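PDB 5AH1: triacylglycerol lipase from Clostridium botulinum, which hydrolyses ester bonds, including those of synthetic polyesters, and probably acts on triacylglycerols as a lipase. Local coordinates for residues G217-T229 with Q323-A335. Residues are numbered along the deposited sequence; the frame is centred on the assembly and turned at random.
Sequences GKHWIHSVSTIST and QPDVYYFSWTTQA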
loop_
_atom_site.group_PDB
_atom_site.type_symbol
_atom_site.label_atom_id
_atom_site.label_comp_id
_atom_site.label_asym_id
_atom_site.label_seq_id
_atom_site.Cartn_x
_atom_site.Cartn_y
_atom_site.Cartn_z
ATOM N N GLY A 217 10.830 20.277 7.083
ATOM C CA GLY A 217 10.180 21.574 7.090
ATOM C C GLY A 217 9.078 21.744 6.067
ATOM O O GLY A 217 8.609 22.859 5.873
ATOM N N LYS A 218 8.640 20.657 5.437
ATOM C CA LYS A 218 7.608 20.721 4.408
ATOM C C LYS A 218 6.308 20.139 4.948
ATOM O O LYS A 218 6.291 19.013 5.470
ATOM C CB LYS A 218 8.055 19.975 3.149
ATOM C CG LYS A 218 9.269 20.610 2.515
ATOM C CD LYS A 218 9.917 19.734 1.450
ATOM C CE LYS A 218 11.286 20.258 1.050
ATOM N NZ LYS A 218 12.230 20.295 2.214
ATOM N N HIS A 219 5.237 20.916 4.806
ATOM C CA HIS A 219 3.913 20.566 5.320
ATOM C C HIS A 219 2.927 20.529 4.161
ATOM O O HIS A 219 2.001 21.323 4.061
ATOM C CB HIS A 219 3.545 21.556 6.420
ATOM C CG HIS A 219 4.588 21.602 7.488
ATOM N ND1 HIS A 219 4.795 20.551 8.355
ATOM C CD2 HIS A 219 5.566 22.502 7.750
ATOM C CE1 HIS A 219 5.815 20.831 9.148
ATOM N NE2 HIS A 219 6.301 22.007 8.801
ATOM N N TRP A 220 3.165 19.562 3.280
ATOM C CA TRP A 220 2.479 19.444 2.001
ATOM C C TRP A 220 1.288 18.496 2.054
ATOM O O TRP A 220 0.546 18.394 1.085
ATOM C CB TRP A 220 3.443 18.863 0.978
ATOM C CG TRP A 220 4.602 19.731 0.606
ATOM C CD1 TRP A 220 4.886 20.995 1.049
ATOM C CD2 TRP A 220 5.628 19.398 -0.333
ATOM N NE1 TRP A 220 6.031 21.459 0.442
ATOM C CE2 TRP A 220 6.499 20.500 -0.414
ATOM C CE3 TRP A 220 5.894 18.264 -1.114
ATOM C CZ2 TRP A 220 7.617 20.511 -1.255
ATOM C CZ3 TRP A 220 6.996 18.269 -1.940
ATOM C CH2 TRP A 220 7.851 19.387 -2.000
ATOM N N ILE A 221 1.153 17.763 3.161
ATOM C CA ILE A 221 0.211 16.658 3.267
ATOM C C ILE A 221 -0.881 17.011 4.278
ATOM O O ILE A 221 -0.594 17.239 5.447
ATOM C CB ILE A 221 0.919 15.370 3.717
ATOM C CG1 ILE A 221 2.172 15.103 2.856
ATOM C CG2 ILE A 221 -0.064 14.243 3.674
ATOM C CD1 ILE A 221 1.924 15.017 1.371
ATOM N N HIS A 222 -2.122 17.100 3.817
ATOM C CA HIS A 222 -3.222 17.407 4.720
ATOM C C HIS A 222 -3.757 16.168 5.430
ATOM O O HIS A 222 -4.137 16.231 6.602
ATOM C CB HIS A 222 -4.354 18.109 3.971
ATOM C CG HIS A 222 -5.308 18.817 4.868
ATOM N ND1 HIS A 222 -4.891 19.636 5.893
ATOM C CD2 HIS A 222 -6.661 18.849 4.879
ATOM C CE1 HIS A 222 -5.949 20.144 6.497
ATOM N NE2 HIS A 222 -7.031 19.667 5.914
ATOM N N SER A 223 -3.813 15.048 4.717
ATOM C CA SER A 223 -4.253 13.802 5.298
ATOM C C SER A 223 -3.532 12.625 4.688
ATOM O O SER A 223 -3.090 12.662 3.546
ATOM C CB SER A 223 -5.764 13.626 5.124
ATOM O OG SER A 223 -6.115 13.346 3.784
ATOM N N VAL A 224 -3.460 11.579 5.499
ATOM C CA VAL A 224 -2.920 10.275 5.146
ATOM C C VAL A 224 -3.993 9.241 5.463
ATOM O O VAL A 224 -4.450 9.147 6.597
ATOM C CB VAL A 224 -1.656 9.982 5.981
ATOM C CG1 VAL A 224 -1.282 8.494 5.975
ATOM C CG2 VAL A 224 -0.515 10.835 5.486
ATOM N N SER A 225 -4.417 8.491 4.449
ATOM C CA SER A 225 -5.408 7.438 4.612
ATOM C C SER A 225 -4.790 6.116 4.202
ATOM O O SER A 225 -4.324 5.983 3.064
ATOM C CB SER A 225 -6.633 7.698 3.742
ATOM O OG SER A 225 -7.339 8.850 4.141
ATOM N N THR A 226 -4.776 5.159 5.131
ATOM C CA THR A 226 -4.303 3.804 4.843
ATOM C C THR A 226 -5.504 2.880 4.712
ATOM O O THR A 226 -6.478 3.004 5.449
ATOM C CB THR A 226 -3.282 3.283 5.901
ATOM O OG1 THR A 226 -3.928 2.966 7.141
ATOM C CG2 THR A 226 -2.190 4.292 6.143
ATOM N N ILE A 227 -5.443 1.989 3.722
ATOM C CA ILE A 227 -6.509 1.044 3.426
ATOM C C ILE A 227 -5.858 -0.331 3.303
ATOM O O ILE A 227 -5.013 -0.545 2.442
ATOM C CB ILE A 227 -7.253 1.406 2.116
ATOM C CG1 ILE A 227 -7.803 2.833 2.150
ATOM C CG2 ILE A 227 -8.364 0.390 1.861
ATOM C CD1 ILE A 227 -8.489 3.233 0.836
ATOM N N SER A 228 -6.247 -1.246 4.181
ATOM C CA SER A 228 -5.703 -2.609 4.178
ATOM C C SER A 228 -4.190 -2.632 4.387
ATOM O O SER A 228 -3.478 -3.500 3.869
ATOM C CB SER A 228 -6.031 -3.324 2.865
ATOM O OG SER A 228 -7.387 -3.150 2.482
ATOM N N THR A 229 -3.691 -1.676 5.154
ATOM C CA THR A 229 -2.250 -1.473 5.256
ATOM C C THR A 229 -1.632 -2.280 6.407
ATOM O O THR A 229 -2.174 -2.291 7.515
ATOM C CB THR A 229 -1.934 0.019 5.449
ATOM O OG1 THR A 229 -2.292 0.708 4.253
ATOM C CG2 THR A 229 -0.453 0.289 5.758
ATOM N N GLN A 323 2.352 12.894 12.231
ATOM C CA GLN A 323 2.698 14.298 12.404
ATOM C C GLN A 323 1.515 15.079 12.972
ATOM O O GLN A 323 0.363 14.781 12.667
ATOM C CB GLN A 323 3.134 14.856 11.050
ATOM C CG GLN A 323 4.418 14.201 10.528
ATOM C CD GLN A 323 5.614 14.518 11.407
ATOM O OE1 GLN A 323 5.789 15.653 11.853
ATOM N NE2 GLN A 323 6.442 13.523 11.674
ATOM N N PRO A 324 1.798 16.094 13.801
ATOM C CA PRO A 324 0.720 16.727 14.583
ATOM C C PRO A 324 -0.247 17.571 13.764
ATOM O O PRO A 324 -1.344 17.864 14.229
ATOM C CB PRO A 324 1.489 17.588 15.587
ATOM C CG PRO A 324 2.825 17.807 14.975
ATOM C CD PRO A 324 3.131 16.542 14.250
ATOM N N ASP A 325 0.168 17.944 12.560
ATOM C CA ASP A 325 -0.623 18.798 11.678
ATOM C C ASP A 325 -1.247 18.054 10.493
ATOM O O ASP A 325 -1.681 18.681 9.535
ATOM C CB ASP A 325 0.252 19.956 11.191
ATOM C CG ASP A 325 1.520 19.509 10.454
ATOM O OD1 ASP A 325 2.011 18.363 10.609
ATOM O OD2 ASP A 325 2.053 20.354 9.703
ATOM N N VAL A 326 -1.299 16.721 10.574
ATOM C CA VAL A 326 -1.843 15.888 9.518
ATOM C C VAL A 326 -2.957 15.012 10.092
ATOM O O VAL A 326 -2.828 14.470 11.202
ATOM C CB VAL A 326 -0.703 14.990 8.925
ATOM C CG1 VAL A 326 -1.230 14.046 7.849
ATOM C CG2 VAL A 326 0.434 15.845 8.388
ATOM N N TYR A 327 -4.035 14.853 9.329
ATOM C CA TYR A 327 -5.092 13.912 9.693
ATOM C C TYR A 327 -4.726 12.513 9.216
ATOM O O TYR A 327 -4.328 12.350 8.076
ATOM C CB TYR A 327 -6.424 14.326 9.045
ATOM C CG TYR A 327 -7.009 15.616 9.548
ATOM C CD1 TYR A 327 -7.792 15.644 10.680
ATOM C CD2 TYR A 327 -6.791 16.808 8.865
ATOM C CE1 TYR A 327 -8.354 16.836 11.121
ATOM C CE2 TYR A 327 -7.319 17.990 9.303
ATOM C CZ TYR A 327 -8.093 18.000 10.428
ATOM O OH TYR A 327 -8.631 19.191 10.856
ATOM N N TYR A 328 -4.915 11.514 10.065
ATOM C CA TYR A 328 -4.643 10.125 9.700
ATOM C C TYR A 328 -5.916 9.306 9.831
ATOM O O TYR A 328 -6.615 9.368 10.841
ATOM C CB TYR A 328 -3.520 9.518 10.570
ATOM C CG TYR A 328 -2.171 10.146 10.323
ATOM C CD1 TYR A 328 -1.793 11.309 10.957
ATOM C CD2 TYR A 328 -1.245 9.539 9.484
ATOM C CE1 TYR A 328 -0.568 11.905 10.714
ATOM C CE2 TYR A 328 -0.025 10.120 9.244
ATOM C CZ TYR A 328 0.332 11.281 9.881
ATOM O OH TYR A 328 1.532 11.910 9.666
ATOM N N PHE A 329 -6.217 8.562 8.776
ATOM C CA PHE A 329 -7.356 7.654 8.731
ATOM C C PHE A 329 -6.872 6.278 8.397
ATOM O O PHE A 329 -6.059 6.124 7.507
ATOM C CB PHE A 329 -8.363 8.116 7.666
ATOM C CG PHE A 329 -8.909 9.481 7.936
ATOM C CD1 PHE A 329 -9.999 9.655 8.791
ATOM C CD2 PHE A 329 -8.312 10.598 7.379
ATOM C CE1 PHE A 329 -10.491 10.909 9.063
ATOM C CE2 PHE A 329 -8.792 11.849 7.657
ATOM C CZ PHE A 329 -9.874 12.015 8.504
ATOM N N SER A 330 -7.441 5.283 9.047
ATOM C CA SER A 330 -7.141 3.893 8.713
ATOM C C SER A 330 -8.413 3.102 8.476
ATOM O O SER A 330 -9.400 3.232 9.215
ATOM C CB SER A 330 -6.340 3.227 9.822
ATOM O OG SER A 330 -7.055 3.332 11.037
ATOM N N TRP A 331 -8.366 2.288 7.426
ATOM C CA TRP A 331 -9.429 1.383 7.028
ATOM C C TRP A 331 -8.908 -0.047 7.052
ATOM O O TRP A 331 -7.833 -0.337 6.507
ATOM C CB TRP A 331 -9.908 1.746 5.628
ATOM C CG TRP A 331 -10.490 3.116 5.557
ATOM C CD1 TRP A 331 -9.831 4.276 5.296
ATOM C CD2 TRP A 331 -11.861 3.472 5.787
ATOM N NE1 TRP A 331 -10.709 5.333 5.340
ATOM C CE2 TRP A 331 -11.964 4.868 5.631
ATOM C CE3 TRP A 331 -13.010 2.740 6.110
ATOM C CZ2 TRP A 331 -13.176 5.550 5.776
ATOM C CZ3 TRP A 331 -14.199 3.408 6.258
ATOM C CH2 TRP A 331 -14.283 4.802 6.081
ATOM N N THR A 332 -9.682 -0.913 7.705
ATOM C CA THR A 332 -9.363 -2.321 7.912
ATOM C C THR A 332 -10.332 -3.179 7.099
ATOM O O THR A 332 -11.555 -2.991 7.192
ATOM C CB THR A 332 -9.509 -2.690 9.411
ATOM O OG1 THR A 332 -8.571 -1.926 10.185
ATOM C CG2 THR A 332 -9.267 -4.181 9.635
ATOM N N THR A 333 -9.779 -4.077 6.290
ATOM C CA THR A 333 -10.555 -5.079 5.577
ATOM C C THR A 333 -10.439 -6.418 6.288
ATOM O O THR A 333 -9.379 -6.747 6.839
ATOM C CB THR A 333 -10.084 -5.201 4.107
ATOM O OG1 THR A 333 -8.661 -5.016 4.027
ATOM C CG2 THR A 333 -10.748 -4.147 3.241
ATOM N N GLN A 334 -11.515 -7.201 6.245
ATOM C CA GLN A 334 -11.544 -8.543 6.830
ATOM C C GLN A 334 -12.359 -9.463 5.937
ATOM O O GLN A 334 -13.416 -9.061 5.459
ATOM C CB GLN A 334 -12.165 -8.512 8.225
ATOM C CG GLN A 334 -12.322 -9.909 8.820
ATOM C CD GLN A 334 -12.829 -9.909 10.232
ATOM O OE1 GLN A 334 -12.971 -8.864 10.870
ATOM N NE2 GLN A 334 -13.095 -11.100 10.742
ATOM N N ALA A 335 -11.876 -10.689 5.731
ATOM C CA ALA A 335 -12.637 -11.677 4.973
ATOM C C ALA A 335 -12.455 -13.094 5.533
ATOM O O ALA A 335 -12.685 -14.081 4.837
ATOM C CB ALA A 335 -12.310 -11.624 3.480
HETATM O O HOH W 1 3.480 17.965 8.255
HETATM O O HOH W 2 -2.611 20.203 7.431
HETATM O O HOH W 3 -5.139 0.391 6.965
#
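With CG anti to the backbone N (chi1 -162°), H222 swings its imidazole alongside Y327, whose CG lies anti to its own carbonyl carbon (chi1 -67°). The tyrosine edge meets one face of the histidine in a T-shaped stack, CE2 of Y327 lying 3.8 Å from NE2 of H222 with the planes 77° apart. Both rings combine an aromatic surface with polar atoms that find partners here: water 2 joins H222 ND1 to D325 O, and Y327 OH bonds to S451 O. Beyond them the backbones run parallel, V224 and T226 each bonding through N and O to the residues flanking Y328 and S330; V224 N to Y327 O is 2.8 Å. Beta-branched V224 lies beside the Y328 ring, CB 3.6 Å from CD2, and its CG2 touches V326 CG1. On the other face, I227 CG1 packs on W331 CD1. Past the strands, S228 OG donates to T333 OG1 over 2.7 Å, and T333 OG1 is in turn bonded to D384 OD2, so a hydroxyl that both gives and accepts suits this place; water 3 ties T226 OG1 and T229 N to W331 O. These are adjacent central strands of the parallel alpha/beta-hydrolase sheet, joined by a long, strandless connection, about half helical. Strand 176-181 flanks 221-227, helix 183-197 packs on V224 and Y328, and helix 437-448 covers S223, I227 and F329 on the opposite face.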